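Local coordinates for erythrocyte membrane protein 1 (Plasmodium falciparum, PDB 2XU0) that probably binds host cell-surface receptors, this chain being the N-terminal segment and first Duffy-binding-like domain of a parasite adhesion protein linked to rosetting of red cells, at residues Ser21-Leu26 with Ala276-Lys281; Gln102-Glu107 with Lys166-Tyr171; Glu321-Ile326 with Ile452-Pro457. The protein carries 10 engineered substitutions. All blocks are in the same frame, centred on the assembly; numbering follows the deposited sequence.

Contact 1: Ser21-Leu26 with Ala276-Lys281; sequences SARNVL and ADYFRK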
loop_
_atom_site.group_PDB
_atom_site.type_symbol
_atom_site.label_atom_id
_atom_site.label_comp_id
_atom_site.label_asym_id
_atom_site.label_seq_id
_atom_site.Cartn_x
_atom_site.Cartn_y
_atom_site.Cartn_z
ATOM N N SER A 21 -12.293 8.491 0.761
ATOM C CA SER A 21 -10.990 7.949 1.184
ATOM C C SER A 21 -10.143 7.964 -0.080
ATOM O O SER A 21 -10.716 7.926 -1.191
ATOM C CB SER A 21 -11.138 6.506 1.687
ATOM O OG SER A 21 -11.412 5.601 0.627
ATOM N N ALA A 22 -8.801 8.059 0.058
ATOM C CA ALA A 22 -7.923 8.083 -1.121
ATOM C C ALA A 22 -8.108 6.862 -1.952
ATOM O O ALA A 22 -8.137 6.993 -3.153
ATOM C CB ALA A 22 -6.441 8.235 -0.715
ATOM N N ARG A 23 -8.233 5.652 -1.324
ATOM C CA ARG A 23 -8.471 4.419 -2.060
ATOM C C ARG A 23 -9.708 4.530 -2.949
ATOM O O ARG A 23 -9.633 4.183 -4.116
ATOM C CB ARG A 23 -8.553 3.178 -1.129
ATOM C CG ARG A 23 -8.641 1.854 -1.945
ATOM C CD ARG A 23 -8.688 0.587 -1.077
ATOM N NE ARG A 23 -9.883 0.526 -0.227
ATOM C CZ ARG A 23 -11.069 0.062 -0.625
ATOM N NH1 ARG A 23 -11.239 -0.382 -1.864
ATOM N NH2 ARG A 23 -12.102 0.070 0.205
ATOM N N ASN A 24 -10.836 4.982 -2.407
ATOM C CA ASN A 24 -12.067 5.134 -3.174
ATOM C C ASN A 24 -11.943 6.156 -4.286
ATOM O O ASN A 24 -12.354 5.883 -5.419
ATOM C CB ASN A 24 -13.291 5.447 -2.233
ATOM C CG ASN A 24 -13.813 4.214 -1.579
ATOM O OD1 ASN A 24 -13.772 3.140 -2.167
ATOM N ND2 ASN A 24 -14.279 4.319 -0.343
ATOM N N VAL A 25 -11.346 7.317 -3.986
ATOM C CA VAL A 25 -11.178 8.365 -5.010
ATOM C C VAL A 25 -10.232 7.881 -6.134
ATOM O O VAL A 25 -10.543 8.069 -7.298
ATOM C CB VAL A 25 -10.747 9.713 -4.373
ATOM C CG1 VAL A 25 -10.244 10.714 -5.417
ATOM C CG2 VAL A 25 -11.894 10.308 -3.544
ATOM N N LEU A 26 -9.134 7.198 -5.785
ATOM C CA LEU A 26 -8.175 6.745 -6.800
ATOM C C LEU A 26 -8.770 5.641 -7.652
ATOM O O LEU A 26 -8.550 5.637 -8.862
ATOM C CB LEU A 26 -6.812 6.320 -6.175
ATOM C CG LEU A 26 -6.036 7.375 -5.347
ATOM C CD1 LEU A 26 -4.958 6.710 -4.470
ATOM C CD2 LEU A 26 -5.431 8.437 -6.212
ATOM N N ALA A 276 -14.466 -13.179 2.280
ATOM C CA ALA A 276 -13.645 -11.995 1.989
ATOM C C ALA A 276 -14.060 -11.462 0.636
ATOM O O ALA A 276 -14.088 -12.194 -0.356
ATOM C CB ALA A 276 -12.162 -12.341 2.002
ATOM N N ASP A 277 -14.421 -10.195 0.597
ATOM C CA ASP A 277 -14.830 -9.580 -0.666
ATOM C C ASP A 277 -14.235 -8.192 -0.786
ATOM O O ASP A 277 -13.963 -7.557 0.237
ATOM C CB ASP A 277 -16.377 -9.519 -0.778
ATOM C CG ASP A 277 -16.992 -10.880 -1.028
ATOM O OD1 ASP A 277 -16.994 -11.325 -2.201
ATOM O OD2 ASP A 277 -17.349 -11.557 -0.038
ATOM N N TYR A 278 -14.018 -7.726 -2.022
ATOM C CA TYR A 278 -13.479 -6.374 -2.219
ATOM C C TYR A 278 -14.628 -5.372 -2.212
ATOM O O TYR A 278 -15.628 -5.570 -2.910
ATOM C CB TYR A 278 -12.707 -6.278 -3.545
ATOM C CG TYR A 278 -11.900 -4.999 -3.674
ATOM C CD1 TYR A 278 -10.773 -4.782 -2.887
ATOM C CD2 TYR A 278 -12.258 -4.013 -4.587
ATOM C CE1 TYR A 278 -10.042 -3.603 -2.981
ATOM C CE2 TYR A 278 -11.495 -2.851 -4.732
ATOM C CZ TYR A 278 -10.384 -2.655 -3.924
ATOM O OH TYR A 278 -9.662 -1.489 -3.956
ATOM N N PHE A 279 -14.485 -4.302 -1.440
ATOM C CA PHE A 279 -15.521 -3.282 -1.396
ATOM C C PHE A 279 -14.936 -1.940 -1.765
ATOM O O PHE A 279 -13.852 -1.581 -1.293
ATOM C CB PHE A 279 -16.146 -3.171 0.013
ATOM C CG PHE A 279 -16.866 -4.385 0.544
ATOM C CD1 PHE A 279 -18.253 -4.431 0.577
ATOM C CD2 PHE A 279 -16.156 -5.459 1.078
ATOM C CE1 PHE A 279 -18.918 -5.530 1.132
ATOM C CE2 PHE A 279 -16.824 -6.568 1.614
ATOM C CZ PHE A 279 -18.202 -6.597 1.630
ATOM N N ARG A 280 -15.686 -1.166 -2.549
ATOM C CA ARG A 280 -15.320 0.203 -2.931
ATOM C C ARG A 280 -16.581 1.010 -3.168
ATOM O O ARG A 280 -17.638 0.420 -3.417
ATOM C CB ARG A 280 -14.358 0.249 -4.144
ATOM C CG ARG A 280 -14.773 -0.609 -5.332
ATOM C CD ARG A 280 -14.103 -0.164 -6.609
ATOM N NE ARG A 280 -14.655 1.116 -7.029
ATOM C CZ ARG A 280 -15.632 1.258 -7.911
ATOM N NH1 ARG A 280 -16.124 0.199 -8.546
ATOM N NH2 ARG A 280 -16.101 2.460 -8.196
ATOM N N LYS A 281 -16.496 2.341 -3.020
ATOM C CA LYS A 281 -17.638 3.235 -3.190
ATOM C C LYS A 281 -17.450 4.170 -4.345
ATOM O O LYS A 281 -16.330 4.579 -4.627
ATOM C CB LYS A 281 -17.912 4.065 -1.924
ATOM C CG LYS A 281 -18.343 3.210 -0.747
ATOM C CD LYS A 281 -18.670 4.042 0.451
ATOM C CE LYS A 281 -18.959 3.141 1.628
ATOM N NZ LYS A 281 -19.153 3.935 2.863
HETATM O O HOH W 1 -14.115 3.551 -5.770
#

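Contact 2: Gln102-Glu107 with Lys166-Tyr171; sequences QNRFDE and KYEGNY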
loop_
_atom_site.group_PDB
_atom_site.type_symbol
_atom_site.label_atom_id
_atom_site.label_comp_id
_atom_site.label_asym_id
_atom_site.label_seq_id
_atom_site.Cartn_x
_atom_site.Cartn_y
_atom_site.Cartn_z
ATOM N N GLN A 102 9.626 -12.404 5.364
ATOM C CA GLN A 102 8.203 -12.457 5.685
ATOM C C GLN A 102 7.991 -11.377 6.728
ATOM O O GLN A 102 8.878 -10.541 6.889
ATOM C CB GLN A 102 7.763 -13.872 6.151
ATOM C CG GLN A 102 8.556 -14.480 7.331
ATOM C CD GLN A 102 9.885 -15.082 6.929
ATOM O OE1 GLN A 102 9.986 -15.869 5.977
ATOM N NE2 GLN A 102 10.935 -14.719 7.653
ATOM N N ASN A 103 6.872 -11.378 7.441
ATOM C CA ASN A 103 6.569 -10.337 8.427
ATOM C C ASN A 103 6.486 -8.937 7.793
ATOM O O ASN A 103 6.845 -7.935 8.409
ATOM C CB ASN A 103 7.460 -10.403 9.695
ATOM C CG ASN A 103 6.789 -11.080 10.867
ATOM O OD1 ASN A 103 7.161 -12.192 11.267
ATOM N ND2 ASN A 103 5.765 -10.433 11.426
ATOM N N ARG A 104 5.941 -8.889 6.555
ATOM C CA ARG A 104 5.735 -7.666 5.768
ATOM C C ARG A 104 4.837 -6.702 6.511
ATOM O O ARG A 104 4.965 -5.492 6.335
ATOM C CB ARG A 104 5.104 -8.001 4.402
ATOM C CG ARG A 104 5.945 -8.927 3.546
ATOM C CD ARG A 104 5.614 -8.717 2.115
ATOM N NE ARG A 104 5.613 -9.948 1.344
ATOM C CZ ARG A 104 5.024 -10.076 0.165
ATOM N NH1 ARG A 104 4.406 -9.039 -0.394
ATOM N NH2 ARG A 104 5.045 -11.237 -0.467
ATOM N N PHE A 105 3.946 -7.228 7.366
ATOM C CA PHE A 105 2.974 -6.438 8.116
ATOM C C PHE A 105 3.341 -6.108 9.531
ATOM O O PHE A 105 2.574 -5.414 10.192
ATOM C CB PHE A 105 1.565 -7.051 8.034
ATOM C CG PHE A 105 1.091 -7.358 6.632
ATOM C CD1 PHE A 105 0.624 -6.344 5.798
ATOM C CD2 PHE A 105 1.088 -8.659 6.151
ATOM C CE1 PHE A 105 0.212 -6.626 4.492
ATOM C CE2 PHE A 105 0.673 -8.940 4.851
ATOM C CZ PHE A 105 0.217 -7.924 4.036
ATOM N N ASP A 106 4.539 -6.521 9.989
ATOM C CA ASP A 106 5.007 -6.260 11.352
ATOM C C ASP A 106 5.078 -4.773 11.618
ATOM O O ASP A 106 5.443 -4.015 10.724
ATOM C CB ASP A 106 6.391 -6.915 11.584
ATOM C CG ASP A 106 6.922 -6.747 12.989
ATOM O OD1 ASP A 106 6.557 -7.560 13.854
ATOM O OD2 ASP A 106 7.680 -5.778 13.226
ATOM N N GLU A 107 4.711 -4.352 12.841
ATOM C CA GLU A 107 4.748 -2.969 13.293
ATOM C C GLU A 107 6.095 -2.251 13.056
ATOM O O GLU A 107 6.132 -1.012 12.965
ATOM C CB GLU A 107 4.283 -2.853 14.760
ATOM C CG GLU A 107 5.180 -3.540 15.791
ATOM C CD GLU A 107 4.961 -3.082 17.222
ATOM O OE1 GLU A 107 5.430 -1.977 17.582
ATOM O OE2 GLU A 107 4.309 -3.829 17.987
ATOM N N LYS A 166 -0.298 -16.699 -7.519
ATOM C CA LYS A 166 -0.680 -17.742 -6.559
ATOM C C LYS A 166 0.122 -17.619 -5.250
ATOM O O LYS A 166 -0.462 -17.480 -4.158
ATOM C CB LYS A 166 -0.489 -19.138 -7.192
ATOM C CG LYS A 166 -0.644 -20.308 -6.197
ATOM C CD LYS A 166 0.013 -21.594 -6.715
ATOM C CE LYS A 166 -0.038 -22.760 -5.743
ATOM N NZ LYS A 166 0.869 -22.585 -4.574
ATOM N N TYR A 167 1.462 -17.584 -5.375
ATOM C CA TYR A 167 2.327 -17.506 -4.197
ATOM C C TYR A 167 2.257 -16.231 -3.448
ATOM O O TYR A 167 2.117 -16.270 -2.220
ATOM C CB TYR A 167 3.764 -17.903 -4.536
ATOM C CG TYR A 167 3.917 -19.406 -4.654
ATOM C CD1 TYR A 167 3.770 -20.045 -5.880
ATOM C CD2 TYR A 167 4.117 -20.198 -3.524
ATOM C CE1 TYR A 167 3.927 -21.424 -6.001
ATOM C CE2 TYR A 167 4.247 -21.586 -3.628
ATOM C CZ TYR A 167 4.168 -22.192 -4.872
ATOM O OH TYR A 167 4.301 -23.553 -4.989
ATOM N N GLU A 168 2.254 -15.085 -4.173
ATOM C CA GLU A 168 2.123 -13.762 -3.528
ATOM C C GLU A 168 0.818 -13.696 -2.706
ATOM O O GLU A 168 0.836 -13.270 -1.545
ATOM C CB GLU A 168 2.175 -12.626 -4.602
ATOM C CG GLU A 168 1.987 -11.220 -4.033
ATOM C CD GLU A 168 2.941 -10.764 -2.941
ATOM O OE1 GLU A 168 4.087 -11.273 -2.888
ATOM O OE2 GLU A 168 2.568 -9.836 -2.186
ATOM N N GLY A 169 -0.287 -14.134 -3.326
ATOM C CA GLY A 169 -1.600 -14.211 -2.691
ATOM C C GLY A 169 -1.576 -15.095 -1.462
ATOM O O GLY A 169 -2.095 -14.722 -0.403
ATOM N N ASN A 170 -0.920 -16.280 -1.591
ATOM C CA ASN A 170 -0.778 -17.184 -0.451
ATOM C C ASN A 170 -0.061 -16.515 0.687
ATOM O O ASN A 170 -0.562 -16.560 1.812
ATOM C CB ASN A 170 -0.112 -18.494 -0.859
ATOM C CG ASN A 170 -0.911 -19.678 -0.388
ATOM O OD1 ASN A 170 -1.270 -19.797 0.796
ATOM N ND2 ASN A 170 -1.289 -20.526 -1.322
ATOM N N TYR A 171 1.050 -15.777 0.406
ATOM C CA TYR A 171 1.728 -15.087 1.506
ATOM C C TYR A 171 0.790 -14.078 2.133
ATOM O O TYR A 171 0.646 -14.074 3.352
ATOM C CB TYR A 171 3.072 -14.403 1.103
ATOM C CG TYR A 171 3.535 -13.494 2.228
ATOM C CD1 TYR A 171 4.241 -14.004 3.313
ATOM C CD2 TYR A 171 3.099 -12.171 2.305
ATOM C CE1 TYR A 171 4.527 -13.215 4.430
ATOM C CE2 TYR A 171 3.342 -11.390 3.430
ATOM C CZ TYR A 171 4.092 -11.903 4.475
ATOM O OH TYR A 171 4.364 -11.122 5.567
#

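Contact 3: Glu321-Ile326 with Ile452-Pro457; sequences EEFCRI and IDFNKP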
loop_
_atom_site.group_PDB
_atom_site.type_symbol
_atom_site.label_atom_id
_atom_site.label_comp_id
_atom_site.label_asym_id
_atom_site.label_seq_id
_atom_site.Cartn_x
_atom_site.Cartn_y
_atom_site.Cartn_z
ATOM N N GLU A 321 -2.248 4.528 5.497
ATOM C CA GLU A 321 -3.120 3.526 6.125
ATOM C C GLU A 321 -2.357 2.660 7.126
ATOM O O GLU A 321 -2.832 2.442 8.252
ATOM C CB GLU A 321 -3.816 2.653 5.061
ATOM C CG GLU A 321 -5.005 3.358 4.404
ATOM C CD GLU A 321 -6.141 3.577 5.382
ATOM O OE1 GLU A 321 -6.842 2.596 5.716
ATOM O OE2 GLU A 321 -6.246 4.704 5.912
ATOM N N GLU A 322 -1.174 2.212 6.728
ATOM C CA GLU A 322 -0.279 1.393 7.557
ATOM C C GLU A 322 0.307 2.188 8.683
ATOM O O GLU A 322 0.507 1.622 9.750
ATOM C CB GLU A 322 0.825 0.731 6.710
ATOM C CG GLU A 322 0.273 -0.388 5.848
ATOM C CD GLU A 322 -0.192 -1.597 6.642
ATOM O OE1 GLU A 322 0.678 -2.408 7.037
ATOM O OE2 GLU A 322 -1.410 -1.695 6.933
ATOM N N PHE A 323 0.559 3.510 8.475
ATOM C CA PHE A 323 1.053 4.414 9.520
ATOM C C PHE A 323 -0.029 4.509 10.608
ATOM O O PHE A 323 0.269 4.329 11.791
ATOM C CB PHE A 323 1.377 5.849 8.951
ATOM C CG PHE A 323 1.444 6.938 10.011
ATOM C CD1 PHE A 323 2.482 6.964 10.947
ATOM C CD2 PHE A 323 0.411 7.861 10.152
ATOM C CE1 PHE A 323 2.498 7.918 11.973
ATOM C CE2 PHE A 323 0.440 8.827 11.171
ATOM C CZ PHE A 323 1.475 8.835 12.080
ATOM N N CYS A 324 -1.282 4.823 10.212
ATOM C CA CYS A 324 -2.412 4.973 11.149
ATOM C C CYS A 324 -2.708 3.656 11.886
ATOM O O CYS A 324 -2.997 3.673 13.087
ATOM C CB CYS A 324 -3.643 5.479 10.411
ATOM S SG CYS A 324 -3.503 7.179 9.800
ATOM N N ARG A 325 -2.645 2.529 11.167
ATOM C CA ARG A 325 -2.906 1.203 11.736
ATOM C C ARG A 325 -1.852 0.886 12.800
ATOM O O ARG A 325 -2.229 0.637 13.934
ATOM C CB ARG A 325 -2.955 0.126 10.651
ATOM C CG ARG A 325 -3.143 -1.299 11.207
ATOM C CD ARG A 325 -3.139 -2.344 10.108
ATOM N NE ARG A 325 -1.794 -2.645 9.610
ATOM C CZ ARG A 325 -0.944 -3.501 10.179
ATOM N NH1 ARG A 325 -1.275 -4.134 11.294
ATOM N NH2 ARG A 325 0.247 -3.712 9.645
ATOM N N ILE A 326 -0.548 0.974 12.439
ATOM C CA ILE A 326 0.599 0.748 13.322
ATOM C C ILE A 326 0.643 1.727 14.499
ATOM O O ILE A 326 0.989 1.308 15.604
ATOM C CB ILE A 326 1.958 0.636 12.542
ATOM C CG1 ILE A 326 1.976 -0.546 11.518
ATOM C CG2 ILE A 326 3.174 0.579 13.455
ATOM C CD1 ILE A 326 1.549 -1.886 12.090
ATOM N N ILE A 452 -6.344 11.991 13.267
ATOM C CA ILE A 452 -5.308 12.075 12.248
ATOM C C ILE A 452 -5.631 13.224 11.305
ATOM O O ILE A 452 -6.748 13.290 10.785
ATOM C CB ILE A 452 -5.179 10.730 11.486
ATOM C CG1 ILE A 452 -4.756 9.548 12.425
ATOM C CG2 ILE A 452 -4.282 10.869 10.266
ATOM C CD1 ILE A 452 -3.291 9.549 13.010
ATOM N N ASP A 453 -4.658 14.142 11.106
ATOM C CA ASP A 453 -4.782 15.273 10.183
ATOM C C ASP A 453 -3.423 15.552 9.598
ATOM O O ASP A 453 -2.580 16.211 10.237
ATOM C CB ASP A 453 -5.413 16.516 10.837
ATOM C CG ASP A 453 -5.718 17.676 9.879
ATOM O OD1 ASP A 453 -5.463 17.536 8.665
ATOM O OD2 ASP A 453 -6.231 18.703 10.342
ATOM N N PHE A 454 -3.204 15.033 8.379
ATOM C CA PHE A 454 -1.963 15.175 7.625
ATOM C C PHE A 454 -1.667 16.627 7.245
ATOM O O PHE A 454 -0.507 16.948 6.947
ATOM C CB PHE A 454 -1.884 14.199 6.451
ATOM C CG PHE A 454 -1.793 12.753 6.923
ATOM C CD1 PHE A 454 -0.666 12.293 7.609
ATOM C CD2 PHE A 454 -2.839 11.862 6.695
ATOM C CE1 PHE A 454 -0.582 10.958 8.047
ATOM C CE2 PHE A 454 -2.772 10.542 7.153
ATOM C CZ PHE A 454 -1.644 10.094 7.818
ATOM N N ASN A 455 -2.714 17.501 7.281
ATOM C CA ASN A 455 -2.575 18.937 7.043
ATOM C C ASN A 455 -2.089 19.658 8.320
ATOM O O ASN A 455 -1.816 20.840 8.273
ATOM C CB ASN A 455 -3.885 19.552 6.527
ATOM C CG ASN A 455 -4.231 19.160 5.124
ATOM O OD1 ASN A 455 -5.347 18.705 4.819
ATOM N ND2 ASN A 455 -3.275 19.267 4.244
ATOM N N LYS A 456 -1.965 18.943 9.444
ATOM C CA LYS A 456 -1.453 19.483 10.704
ATOM C C LYS A 456 -0.384 18.503 11.209
ATOM O O LYS A 456 -0.649 17.723 12.127
ATOM C CB LYS A 456 -2.606 19.693 11.734
ATOM C CG LYS A 456 -3.527 20.849 11.363
ATOM C CD LYS A 456 -4.413 21.279 12.521
ATOM C CE LYS A 456 -5.140 22.578 12.239
ATOM N NZ LYS A 456 -4.220 23.753 12.195
ATOM N N PRO A 457 0.808 18.465 10.570
ATOM C CA PRO A 457 1.817 17.473 10.963
ATOM C C PRO A 457 2.207 17.498 12.436
ATOM O O PRO A 457 2.385 16.440 13.033
ATOM C CB PRO A 457 2.992 17.757 10.021
ATOM C CG PRO A 457 2.373 18.414 8.840
ATOM C CD PRO A 457 1.283 19.277 9.436
#

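Contact 1: Ser21-Leu26 with Ala276-Lys281
Arg23 and Asn24, in the first turn of helix 22-39, meet the Tyr278 hydroxyl and the backbone of Phe279 and Lys281 at the edge of a two-stranded antiparallel hairpin, a helix-on-strand contact that docks the N-terminal segment of PfEMP1 on the Duffy-binding-like domain. The short axes of helix 22-26 and strand 279-281 are inclined at 72° and approach to 7.8 Å. The tight part surrounds the Arg23 guanidinium. With CG anti to the backbone N (chi1 -173°) the chain starts toward the strand, then bends at chi3 and ends in a two-nitrogen grip on one carbonyl: Phe279 O accepts from Arg23 NH1 at 2.9 Å and from NH2 at 2.8 Å. Both donors use the guanidinium edge, yet they reach the oxygen from opposite faces of the carbonyl plane. Arg23 NH1 also gives a weak bond to Tyr278 OH at 2.8 Å. Glu17 forms a salt bridge with Arg23 NH2, which probably offsets its charge; Glu27 bonds Tyr278 OH. The other side of the contact is bridged by water rather than by direct packing. A water donates to Asn24 O and to Lys281 O (2.7 Å from the water oxygen) and accepts from Arg280 NE. The Arg280 chain runs on to Asn28, one turn beyond Asn24 on the same helix, and the extended Lys281 chain carries NZ to the carbonyls of Leu15 and Glu17 on a partly exposed flank. Ser21 caps the helix, its OG accepting from Asn24 N at 3.1 Å. The Asn24 amide looks two ways: ND2 serves Ser18 O, while OD1 accepts from Lys281 N at 3.0 Å, a nearly straight bond (168°) whose donor stands well above the amide plane.

Contact 2: Gln102-Glu107 with Lys166-Tyr171
Glu168 and Tyr171, three residues apart on helix 154-175 of the Duffy-binding-like domain, receive Arg104 from a type I beta turn, Asn103 to Asp106, in a long loop. Glu168 comes first. Its carboxylate meets Arg104 in an end-on, two-pronged salt bridge: Arg104 NH2 binds Glu168 OE1 at 2.6 Å and Arg104 NH1 binds OE2 at 2.7 Å. Each oxygen is approached on its syn side, although the two flat groups are twisted 39° apart. Cys139 N bonds OE1 and Ser195 OG bonds OE2, which probably helps hold the carboxylate in place. One turn on, Tyr171 has the largest share of the buried surface. Its CG is anti to the backbone N (chi1 169°), and the ring lies almost parallel to the guanidinium, displaced so that CD2 sits over the rim of one face; Arg104 NE is 3.4 Å from Tyr171 CE2. Phe105 adds an apolar touch, its CE2 3.9 Å from Tyr171 CE2, and the CB of Gln102 rests near Tyr171 CE1. The phenol oxygen reaches the turn itself: Arg104 N donates to Tyr171 OH at 2.9 Å, with an N-H...O angle of 155°.

Contact 3: Glu321-Ile326 with Ile452-Pro457
Phe323 and Cys324, neighbours on helix 311-338, present two bumps to Ile452 and Phe454, which flank Asp453 at the start of a type I beta turn. The surfaces interlock. The tip of the Phe454 ring enters the notch between the two helix side chains, CZ lying 3.8 Å from Phe323 CD2 and 4.0 Å from Cys324 SG. Phe323 CD2 meets that ring at its edge, in its plane. In return, the Cys324 sulfur seats itself in the fork of Ile452, whose branches CG1 and CG2 are each 3.8 Å from SG; chi1 of Cys324 (-68°) turns SG beside its own backbone N and into this fork. Ile452 CD1 lies alongside Phe323, 4.2 Å from its CE2. The sulfur's approach to the Phe454 ring is oblique, 71° off the ring normal. Trp319, Trp383 and Phe461 meet the Phe323 ring, so the pocket belongs to a larger aromatic core of the C-terminal Duffy-binding-like subdomain. Within the loop, Asp453 OD1 accepts from Asn455 N, an Asx turn. Cohesion here is dispersion between buried apolar groups, and the disulfide from Cys324 to Cys442 adds a covalent tie to helix 440-443, which also packs on Ile452 and Phe454; with no hydrogen bond across it, the contact probably depends on shape fit and on that disulfide.

In the fold
From the N terminus, helix 22-39 opens contact 1, which closes only at strand 279-281 and so draws the N-terminal segment onto the Duffy-binding-like domain across a long loop. Nested inside that loop, contact 2 pins 102-107 to helix 154-175. Contact 3 follows in series: helix 311-338 opens it and the loop ahead of helix 457-460 closes it within the C-terminal subdomain. None of the three crosses another. Contacts 2 and 3 touch, since Arg325 NH2 lies 2.9 Å from Phe105 O, a probable hydrogen bond, and Ile326 packs on Glu107. Helix 311-338 also borders contact 1 through Leu313 and Glu317, thereby linking all three regions.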